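Local atomic coordinates of alpha-amylase (PDB entry 6M4K), a protein that probably catalyses the endohydrolysis of alpha-1,4-glucosidic linkages in starch-like polysaccharides, with calcium and chloride as cofactors. Residues A[36-41]-A[94-99]; A[28-33]-A[43-48]; A[152-157]-A[202-207]. All blocks are in the same frame, centred on the assembly; numbering follows the deposited sequence. Where two conformers were deposited one is given.

Interaction 1 (A[36-41]-A[94-99])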
loop_
_atom_site.group_PDB
_atom_site.type_symbol
_atom_site.label_atom_id
_atom_site.label_comp_id
_atom_site.label_asym_id
_atom_site.label_seq_id
_atom_site.Cartn_x
_atom_site.Cartn_y
_atom_site.Cartn_z
ATOM N N TRP A 36 -11.525 -14.755 3.200
ATOM C CA TRP A 36 -10.149 -15.219 3.338
ATOM C C TRP A 36 -9.329 -14.245 4.176
ATOM O O TRP A 36 -8.571 -14.653 5.067
ATOM C CB TRP A 36 -9.527 -15.410 1.943
ATOM C CG TRP A 36 -8.206 -16.131 1.994
ATOM C CD1 TRP A 36 -7.990 -17.472 1.789
ATOM C CD2 TRP A 36 -6.925 -15.563 2.306
ATOM N NE1 TRP A 36 -6.656 -17.761 1.946
ATOM C CE2 TRP A 36 -5.978 -16.612 2.267
ATOM C CE3 TRP A 36 -6.484 -14.268 2.602
ATOM C CZ2 TRP A 36 -4.617 -16.408 2.533
ATOM C CZ3 TRP A 36 -5.138 -14.061 2.866
ATOM C CH2 TRP A 36 -4.217 -15.130 2.833
ATOM N N LEU A 37 -9.478 -12.950 3.901
ATOM C CA LEU A 37 -8.747 -11.935 4.645
ATOM C C LEU A 37 -9.105 -11.953 6.124
ATOM O O LEU A 37 -8.219 -11.848 6.976
ATOM C CB LEU A 37 -9.020 -10.561 4.049
ATOM C CG LEU A 37 -8.410 -10.363 2.664
ATOM C CD1 LEU A 37 -9.060 -9.175 1.966
ATOM C CD2 LEU A 37 -6.908 -10.155 2.762
ATOM N N ALA A 38 -10.397 -12.073 6.444
ATOM C CA ALA A 38 -10.803 -12.163 7.846
ATOM C C ALA A 38 -10.206 -13.395 8.515
ATOM O O ALA A 38 -9.693 -13.315 9.635
ATOM C CB ALA A 38 -12.332 -12.171 7.945
ATOM N N ASP A 39 -10.252 -14.543 7.831
ATOM C CA ASP A 39 -9.709 -15.777 8.397
ATOM C C ASP A 39 -8.217 -15.668 8.673
ATOM O O ASP A 39 -7.698 -16.372 9.549
ATOM C CB ASP A 39 -9.969 -16.958 7.455
ATOM C CG ASP A 39 -11.438 -17.330 7.357
ATOM O OD1 ASP A 39 -12.239 -16.878 8.201
ATOM O OD2 ASP A 39 -11.781 -18.094 6.432
ATOM N N HIS A 40 -7.512 -14.813 7.932
ATOM C CA HIS A 40 -6.084 -14.609 8.104
ATOM C C HIS A 40 -5.769 -13.326 8.850
ATOM O O HIS A 40 -4.601 -12.927 8.940
ATOM C CB HIS A 40 -5.374 -14.688 6.753
ATOM C CG HIS A 40 -5.413 -16.061 6.169
ATOM N ND1 HIS A 40 -6.525 -16.558 5.525
ATOM C CD2 HIS A 40 -4.510 -17.070 6.200
ATOM C CE1 HIS A 40 -6.293 -17.806 5.154
ATOM N NE2 HIS A 40 -5.078 -18.140 5.551
ATOM N N ASN A 41 -6.792 -12.686 9.405
ATOM C CA ASN A 41 -6.612 -11.568 10.326
ATOM C C ASN A 41 -5.872 -10.388 9.701
ATOM O O ASN A 41 -5.045 -9.733 10.339
ATOM C CB ASN A 41 -6.047 -12.025 11.666
ATOM C CG ASN A 41 -7.073 -12.796 12.447
ATOM O OD1 ASN A 41 -8.142 -12.270 12.739
ATOM N ND2 ASN A 41 -6.804 -14.059 12.713
ATOM N N LEU A 94 -17.827 -8.730 7.910
ATOM C CA LEU A 94 -16.756 -9.651 8.277
ATOM C C LEU A 94 -15.632 -8.989 9.055
ATOM O O LEU A 94 -14.674 -9.673 9.429
ATOM C CB LEU A 94 -16.169 -10.301 7.023
ATOM C CG LEU A 94 -17.068 -11.353 6.387
ATOM C CD1 LEU A 94 -16.614 -11.629 4.965
ATOM C CD2 LEU A 94 -17.015 -12.623 7.214
ATOM N N GLY A 95 -15.708 -7.683 9.293
ATOM C CA GLY A 95 -14.652 -6.996 10.000
ATOM C C GLY A 95 -13.407 -6.745 9.178
ATOM O O GLY A 95 -12.301 -6.692 9.737
ATOM N N VAL A 96 -13.556 -6.603 7.862
ATOM C CA VAL A 96 -12.461 -6.270 6.953
ATOM C C VAL A 96 -12.899 -5.005 6.226
ATOM O O VAL A 96 -13.887 -5.023 5.483
ATOM C CB VAL A 96 -12.170 -7.410 5.969
ATOM C CG1 VAL A 96 -11.065 -7.001 5.009
ATOM C CG2 VAL A 96 -11.770 -8.671 6.728
ATOM N N TYR A 97 -12.200 -3.903 6.462
ATOM C CA TYR A 97 -12.698 -2.596 6.052
ATOM C C TYR A 97 -12.140 -2.156 4.699
ATOM O O TYR A 97 -11.211 -2.758 4.154
ATOM C CB TYR A 97 -12.463 -1.577 7.171
ATOM C CG TYR A 97 -13.136 -2.061 8.440
ATOM C CD1 TYR A 97 -14.488 -2.395 8.442
ATOM C CD2 TYR A 97 -12.413 -2.268 9.602
ATOM C CE1 TYR A 97 -15.113 -2.881 9.575
ATOM C CE2 TYR A 97 -13.039 -2.747 10.758
ATOM C CZ TYR A 97 -14.384 -3.045 10.721
ATOM O OH TYR A 97 -14.990 -3.530 11.863
ATOM N N ILE A 98 -12.731 -1.094 4.152
ATOM C CA ILE A 98 -12.495 -0.658 2.777
ATOM C C ILE A 98 -11.943 0.760 2.792
ATOM O O ILE A 98 -12.581 1.679 3.330
ATOM C CB ILE A 98 -13.781 -0.724 1.937
ATOM C CG1 ILE A 98 -14.331 -2.150 1.891
ATOM C CG2 ILE A 98 -13.538 -0.184 0.521
ATOM C CD1 ILE A 98 -13.419 -3.170 1.199
ATOM N N TYR A 99 -10.785 0.950 2.161
ATOM C CA TYR A 99 -10.189 2.265 1.963
ATOM C C TYR A 99 -10.195 2.573 0.475
ATOM O O TYR A 99 -9.657 1.797 -0.327
ATOM C CB TYR A 99 -8.767 2.302 2.525
ATOM C CG TYR A 99 -8.726 1.731 3.916
ATOM C CD1 TYR A 99 -9.312 2.401 4.981
ATOM C CD2 TYR A 99 -8.198 0.470 4.152
ATOM C CE1 TYR A 99 -9.316 1.853 6.258
ATOM C CE2 TYR A 99 -8.201 -0.089 5.422
ATOM C CZ TYR A 99 -8.763 0.611 6.466
ATOM O OH TYR A 99 -8.766 0.054 7.727
#
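Leu37 and Ala38 meet Leu94 and Val96 without a ring between them; the flat groups stand beside this seam of the family 13 TIM barrel, where the end of the helix linking the first two barrel strands packs against the residues leading into the third. The rings of Trp36 and His40 lie over one another at the end of helix 27-39: ND1 of His40 sits 3.2 Å above the indole plane, over its centre, and CZ2 of Trp36 is over the centre of the imidazole. At the imidazole edge, nearly in plane, His40 ND1 donates to Trp36 O at 2.8 Å with an N-H...O angle of 161°. His40 N reaches the same oxygen from the other face of the carbonyl; two bonds grip that oxygen, and the one from ND1 fixes the turn of the imidazole. Arg387 makes a cation-pi contact with Trp36, and Tyr392 meets the His40 ring edge-to-face. In the other segment, one face of the Tyr97 ring has Gly95 C above it, toward the rim.

Schellman motifs, with Asn41 and Gly95 at positive phi, end the two helices. Arg16 bonds to both Leu94 O and Asn41 OD1, joining the segments through a third party. Ala38 CB lies 3.7 Å from Leu94 O and is also touched by Val96 CG2. Val96 holds CG1 anti to its backbone N (chi1 178°), which sets CG2 beside that nitrogen and facing the helix. CG1, the other branch, meets Leu37 CB at 4.2 Å.

Interaction 2 (A[28-33]-A[43-48]); sequences TDIERE and CGVQVS. With SO4 (sulfate ion), chain G.
Ile30 on the helix faces Val45 and Val47 on the strand, and both branches of the isoleucine are used. The three form part of the interior of a beta-alpha-beta crossover, strand 19-22, helix 27-39, strand 44-47, the first such unit of the TIM barrel. Ile30 holds CG1 beside its backbone N (chi1 -61°), which leaves CG2 anti to that nitrogen and spreads the two arms along the strand. Ile30 CG2 comes to Val45 CG1 at 4.1 Å. The longer arm, stretched out at chi2 -178°, brings Ile30 CD1 to within 3.7 Å of Val47 CG1. In both pairs the side chains run at a slant to each other, and only methyl groups touch. Leu22, Trp25 and Met87 also pack on Ile30, so it is buried between the sheet and the neighbouring helix 81-93.

The strand residues divide their directions: Val45 and Val47 turn toward the helix, while Gln46 turns away from it, its OE1 bonded to Tyr234 OH and Arg341 NH1. Away from the sheet, Asp29 and Arg32 pair their charges. Asp29 OD1 takes Arg32 NH1 at 2.8 Å in the conformer described, meeting the guanidinium at its edge and in plane, and Thr28 O lies 3.5 Å above one face of the same group. A second conformer of Arg32 was deposited, so this bridge may not be permanent. A sulfate, probably from the crystallisation liquor, has its O2 only 2.3 Å from Thr28 OG1, a doubtful, very short separation. Glu33 is a buried residue whose CB turns toward the strand; its OE2 forms a salt bridge with Arg387 NE and also bonds to His386 NE2.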
loop_
_atom_site.group_PDB
_atom_site.type_symbol
_atom_site.label_atom_id
_atom_site.label_comp_id
_atom_site.label_asym_id
_atom_site.label_seq_id
_atom_site.Cartn_x
_atom_site.Cartn_y
_atom_site.Cartn_z
ATOM N N THR A 28 -16.731 -7.823 -6.985
ATOM C CA THR A 28 -17.207 -9.157 -6.635
ATOM C C THR A 28 -16.088 -10.032 -6.100
ATOM O O THR A 28 -16.319 -10.857 -5.209
ATOM C CB THR A 28 -17.860 -9.827 -7.837
ATOM O OG1 THR A 28 -16.956 -9.795 -8.946
ATOM C CG2 THR A 28 -19.167 -9.120 -8.197
ATOM N N ASP A 29 -14.865 -9.852 -6.616
ATOM C CA ASP A 29 -13.725 -10.621 -6.120
ATOM C C ASP A 29 -13.277 -10.147 -4.743
ATOM O O ASP A 29 -12.951 -10.968 -3.884
ATOM C CB ASP A 29 -12.571 -10.602 -7.123
ATOM C CG ASP A 29 -12.804 -11.564 -8.273
ATOM O OD1 ASP A 29 -13.441 -12.622 -8.051
ATOM O OD2 ASP A 29 -12.347 -11.262 -9.382
ATOM N N ILE A 30 -13.249 -8.831 -4.515
ATOM C CA ILE A 30 -12.894 -8.344 -3.186
ATOM C C ILE A 30 -13.915 -8.817 -2.165
ATOM O O ILE A 30 -13.557 -9.267 -1.073
ATOM C CB ILE A 30 -12.723 -6.815 -3.185
ATOM C CG1 ILE A 30 -11.589 -6.423 -4.137
ATOM C CG2 ILE A 30 -12.470 -6.303 -1.765
ATOM C CD1 ILE A 30 -11.292 -4.943 -4.180
ATOM N N GLU A 31 -15.196 -8.775 -2.535
ATOM C CA GLU A 31 -16.249 -9.232 -1.637
ATOM C C GLU A 31 -16.008 -10.668 -1.182
ATOM O O GLU A 31 -16.120 -10.978 0.012
ATOM C CB GLU A 31 -17.604 -9.091 -2.326
ATOM C CG GLU A 31 -18.766 -9.480 -1.429
ATOM C CD GLU A 31 -20.121 -9.259 -2.060
ATOM O OE1 GLU A 31 -20.191 -8.870 -3.236
ATOM O OE2 GLU A 31 -21.130 -9.478 -1.355
ATOM N N ARG A 32 -15.664 -11.559 -2.117
ATOM C CA ARG A 32 -15.349 -12.934 -1.739
ATOM C C ARG A 32 -14.056 -13.001 -0.936
ATOM O O ARG A 32 -13.962 -13.750 0.045
ATOM C CB ARG A 32 -15.245 -13.816 -2.982
ATOM C CG ARG A 32 -16.510 -13.859 -3.813
ATOM C CD ARG A 32 -16.486 -14.993 -4.819
ATOM N NE ARG A 32 -17.415 -14.750 -5.919
ATOM C CZ ARG A 32 -17.077 -14.140 -7.050
ATOM N NH1 ARG A 32 -15.831 -13.723 -7.229
ATOM N NH2 ARG A 32 -17.979 -13.952 -8.004
ATOM N N GLU A 33 -13.054 -12.219 -1.328
ATOM C CA GLU A 33 -11.762 -12.269 -0.661
ATOM C C GLU A 33 -11.848 -11.853 0.802
ATOM O O GLU A 33 -11.007 -12.262 1.602
ATOM C CB GLU A 33 -10.766 -11.379 -1.407
ATOM C CG GLU A 33 -9.317 -11.636 -1.033
ATOM C CD GLU A 33 -8.797 -12.968 -1.548
ATOM O OE1 GLU A 33 -9.554 -13.715 -2.217
ATOM O OE2 GLU A 33 -7.612 -13.265 -1.296
ATOM N N CYS A 43 -6.705 -6.546 8.335
ATOM C CA CYS A 43 -7.682 -5.557 8.793
ATOM C C CYS A 43 -8.519 -4.932 7.687
ATOM O O CYS A 43 -9.652 -4.505 7.959
ATOM C CB CYS A 43 -6.970 -4.421 9.526
ATOM S SG CYS A 43 -8.036 -2.978 9.967
ATOM N N GLY A 44 -8.000 -4.816 6.471
ATOM C CA GLY A 44 -8.727 -4.048 5.478
ATOM C C GLY A 44 -8.040 -4.072 4.130
ATOM O O GLY A 44 -6.943 -4.619 3.967
ATOM N N VAL A 45 -8.698 -3.422 3.174
ATOM C CA VAL A 45 -8.355 -3.490 1.753
ATOM C C VAL A 45 -8.378 -2.089 1.174
ATOM O O VAL A 45 -9.372 -1.373 1.327
ATOM C CB VAL A 45 -9.371 -4.351 0.980
ATOM C CG1 VAL A 45 -9.102 -4.282 -0.528
ATOM C CG2 VAL A 45 -9.318 -5.767 1.466
ATOM N N GLN A 46 -7.306 -1.707 0.486
ATOM C CA GLN A 46 -7.329 -0.521 -0.354
ATOM C C GLN A 46 -7.828 -0.920 -1.737
ATOM O O GLN A 46 -7.274 -1.833 -2.359
ATOM C CB GLN A 46 -5.926 0.057 -0.483
ATOM C CG GLN A 46 -5.855 1.341 -1.267
ATOM C CD GLN A 46 -4.443 1.804 -1.436
ATOM O OE1 GLN A 46 -3.721 1.979 -0.450
ATOM N NE2 GLN A 46 -4.011 1.990 -2.682
ATOM N N VAL A 47 -8.868 -0.246 -2.216
ATOM C CA VAL A 47 -9.495 -0.566 -3.496
ATOM C C VAL A 47 -9.123 0.494 -4.525
ATOM O O VAL A 47 -8.936 1.673 -4.203
ATOM C CB VAL A 47 -11.027 -0.703 -3.358
ATOM C CG1 VAL A 47 -11.380 -1.767 -2.340
ATOM C CG2 VAL A 47 -11.691 0.642 -3.022
ATOM N N SER A 48 -9.045 0.066 -5.793
ATOM C CA SER A 48 -8.717 0.967 -6.889
ATOM C C SER A 48 -9.795 2.046 -7.033
ATOM O O SER A 48 -10.930 1.861 -6.577
ATOM C CB SER A 48 -8.605 0.163 -8.190
ATOM O OG SER A 48 -7.390 -0.574 -8.235
HETATM S S SO4 G . -18.317 -9.262 -12.371
HETATM O O1 SO4 G . -18.321 -7.809 -12.438
HETATM O O2 SO4 G . -17.622 -9.643 -11.154
HETATM O O3 SO4 G . -17.567 -9.799 -13.504
HETATM O O4 SO4 G . -19.691 -9.761 -12.362
#

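Interaction 3 (A[152-157]-A[202-207]); sequences HDYNNP and CKHMWP. With CA (calcium ion), chain B.
The Tyr154 ring overlaps the end of Lys203 with its edge: CE2 is 4.1 Å from Lys203 CE, which lies near the ring plane, and the two side chains cross at about a right angle. The contact joins the long excursion after the third barrel strand (domain B in this family) to the loop after strand 196-199 at the calcium site. Tyr154 OH lies 3.8 Å from CE1 of His204, close to the imidazole plane at that ring's edge. Lys203 CG rests 3.3 Å above one face of the imidazole. A bend at chi3 (-70°) turns Lys203 NZ to Glu243 and Ile238 O, while His204 ND1 bonds to Val160 O. Pro157 O is 4.2 Å from Trp206 CH2; Asn162 OD1 holds the indole NE1. With an alanine in place of Tyr154, Lys203 CE and His204 CE1 would probably lose their packing partner, leaving a gap beside the calcium-binding segment.

His204 O binds the calcium at 2.4 Å; among its other ligands are Asn105 OD1, Arg161 O, Asp170 OD1 and three waters. The contact is thus van der Waals packing behind a metal ligand: other residues hold the polar ends of Lys203, His204 and Trp206, and the tyrosine flanks the imidazole.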
loop_
_atom_site.group_PDB
_atom_site.type_symbol
_atom_site.label_atom_id
_atom_site.label_comp_id
_atom_site.label_asym_id
_atom_site.label_seq_id
_atom_site.Cartn_x
_atom_site.Cartn_y
_atom_site.Cartn_z
ATOM N N HIS A 152 7.672 21.121 -13.784
ATOM C CA HIS A 152 9.059 20.791 -14.091
ATOM C C HIS A 152 10.003 21.019 -12.919
ATOM O O HIS A 152 10.927 20.223 -12.722
ATOM C CB HIS A 152 9.535 21.570 -15.331
ATOM C CG HIS A 152 8.660 21.385 -16.530
ATOM N ND1 HIS A 152 8.653 20.224 -17.274
ATOM C CD2 HIS A 152 7.750 22.206 -17.105
ATOM C CE1 HIS A 152 7.783 20.342 -18.262
ATOM N NE2 HIS A 152 7.223 21.536 -18.182
ATOM N N ASP A 153 9.788 22.067 -12.123
ATOM C CA ASP A 153 10.701 22.461 -11.051
ATOM C C ASP A 153 10.109 22.018 -9.715
ATOM O O ASP A 153 9.250 22.697 -9.149
ATOM C CB ASP A 153 10.908 23.973 -11.080
ATOM C CG ASP A 153 11.900 24.461 -10.035
ATOM O OD1 ASP A 153 12.397 23.650 -9.217
ATOM O OD2 ASP A 153 12.175 25.680 -10.025
ATOM N N TYR A 154 10.616 20.905 -9.183
ATOM C CA TYR A 154 10.147 20.405 -7.895
ATOM C C TYR A 154 10.730 21.154 -6.696
ATOM O O TYR A 154 10.444 20.780 -5.555
ATOM C CB TYR A 154 10.329 18.880 -7.796
ATOM C CG TYR A 154 9.252 18.134 -8.563
ATOM C CD1 TYR A 154 9.345 17.954 -9.939
ATOM C CD2 TYR A 154 8.123 17.648 -7.916
ATOM C CE1 TYR A 154 8.351 17.293 -10.649
ATOM C CE2 TYR A 154 7.124 16.983 -8.616
ATOM C CZ TYR A 154 7.241 16.808 -9.980
ATOM O OH TYR A 154 6.243 16.155 -10.678
ATOM N N ASN A 155 11.510 22.211 -6.922
ATOM C CA ASN A 155 11.909 23.133 -5.869
ATOM C C ASN A 155 10.977 24.333 -5.760
ATOM O O ASN A 155 11.237 25.248 -4.968
ATOM C CB ASN A 155 13.368 23.555 -6.051
ATOM C CG ASN A 155 14.328 22.420 -5.756
ATOM O OD1 ASN A 155 14.047 21.564 -4.914
ATOM N ND2 ASN A 155 15.457 22.396 -6.455
ATOM N N ASN A 156 9.873 24.317 -6.502
ATOM C CA ASN A 156 8.895 25.402 -6.524
ATOM C C ASN A 156 7.551 24.834 -6.077
ATOM O O ASN A 156 6.810 24.272 -6.905
ATOM C CB ASN A 156 8.813 25.944 -7.952
ATOM C CG ASN A 156 7.927 27.158 -8.076
ATOM O OD1 ASN A 156 6.956 27.311 -7.351
ATOM N ND2 ASN A 156 8.251 28.027 -9.035
ATOM N N PRO A 157 7.185 24.963 -4.796
ATOM C CA PRO A 157 5.907 24.392 -4.329
ATOM C C PRO A 157 4.691 24.900 -5.081
ATOM O O PRO A 157 3.732 24.145 -5.275
ATOM C CB PRO A 157 5.857 24.789 -2.847
ATOM C CG PRO A 157 7.266 24.978 -2.465
ATOM C CD PRO A 157 7.962 25.536 -3.682
ATOM N N CYS A 202 -1.169 13.707 -3.281
ATOM C CA CYS A 202 -1.303 14.783 -2.300
ATOM C C CYS A 202 -0.167 15.794 -2.361
ATOM O O CYS A 202 -0.367 16.944 -1.954
ATOM C CB CYS A 202 -1.451 14.225 -0.884
ATOM S SG CYS A 202 -3.094 13.601 -0.527
ATOM N N LYS A 203 1.031 15.406 -2.820
ATOM C CA LYS A 203 2.092 16.405 -2.955
ATOM C C LYS A 203 1.696 17.522 -3.908
ATOM O O LYS A 203 2.235 18.632 -3.815
ATOM C CB LYS A 203 3.421 15.785 -3.396
ATOM C CG LYS A 203 3.538 15.497 -4.881
ATOM C CD LYS A 203 4.778 14.657 -5.172
ATOM C CE LYS A 203 6.056 15.451 -4.969
ATOM N NZ LYS A 203 7.260 14.603 -5.277
ATOM N N HIS A 204 0.756 17.252 -4.808
ATOM C CA HIS A 204 0.276 18.208 -5.795
ATOM C C HIS A 204 -0.908 19.024 -5.301
ATOM O O HIS A 204 -1.452 19.833 -6.067
ATOM C CB HIS A 204 -0.037 17.456 -7.084
ATOM C CG HIS A 204 1.166 16.769 -7.640
ATOM N ND1 HIS A 204 2.201 17.462 -8.222
ATOM C CD2 HIS A 204 1.539 15.466 -7.634
ATOM C CE1 HIS A 204 3.151 16.613 -8.581
ATOM N NE2 HIS A 204 2.772 15.397 -8.235
ATOM N N MET A 205 -1.317 18.842 -4.051
ATOM C CA MET A 205 -2.367 19.649 -3.456
ATOM C C MET A 205 -1.810 20.439 -2.281
ATOM O O MET A 205 -0.807 20.064 -1.670
ATOM C CB MET A 205 -3.562 18.785 -3.032
ATOM C CG MET A 205 -4.285 18.191 -4.242
ATOM S SD MET A 205 -5.673 17.114 -3.868
ATOM C CE MET A 205 -4.833 15.680 -3.197
ATOM N N TRP A 206 -2.468 21.554 -1.978
ATOM C CA TRP A 206 -2.085 22.366 -0.823
ATOM C C TRP A 206 -2.651 21.736 0.442
ATOM O O TRP A 206 -3.836 21.398 0.479
ATOM C CB TRP A 206 -2.637 23.789 -0.963
ATOM C CG TRP A 206 -2.042 24.548 -2.104
ATOM C CD1 TRP A 206 -2.582 24.713 -3.344
ATOM C CD2 TRP A 206 -0.789 25.248 -2.119
ATOM N NE1 TRP A 206 -1.744 25.458 -4.135
ATOM C CE2 TRP A 206 -0.639 25.803 -3.405
ATOM C CE3 TRP A 206 0.218 25.461 -1.170
ATOM C CZ2 TRP A 206 0.483 26.545 -3.774
ATOM C CZ3 TRP A 206 1.335 26.191 -1.544
ATOM C CH2 TRP A 206 1.450 26.733 -2.829
ATOM N N PRO A 207 -1.842 21.560 1.493
ATOM C CA PRO A 207 -2.390 21.046 2.759
ATOM C C PRO A 207 -3.608 21.815 3.250
ATOM O O PRO A 207 -4.532 21.209 3.796
ATOM C CB PRO A 207 -1.200 21.164 3.721
ATOM C CG PRO A 207 -0.005 20.997 2.829
ATOM C CD PRO A 207 -0.373 21.655 1.512
HETATM CA CA CA B . -2.773 20.497 -7.892
HETATM O O HOH W 1 -0.591 20.034 -9.169
HETATM O O HOH W 2 -3.584 22.192 -6.220
HETATM O O HOH W 3 -5.256 20.336 -7.745
#

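Overall arrangement
From the N terminus, 28-33 opens interaction 2 and 36-41 opens interaction 1 on the same helix; 43-48 then closes interaction 2 within the first beta-alpha-beta unit, and 94-99 closes interaction 1 a helix later. The two contacts therefore cross along the chain. They also touch, since Val45 and Tyr97 lie on neighbouring barrel strands joined by a probable backbone hydrogen bond, so helix 27-39 is tied to the second strand and to the run leading into the third. Interaction 3 follows in series on the opposite side of the chain's centre, about 35 Å from interaction 1 between centres. It joins the segment leading into helix 157-162 to the calcium-binding segment after strand 196-199.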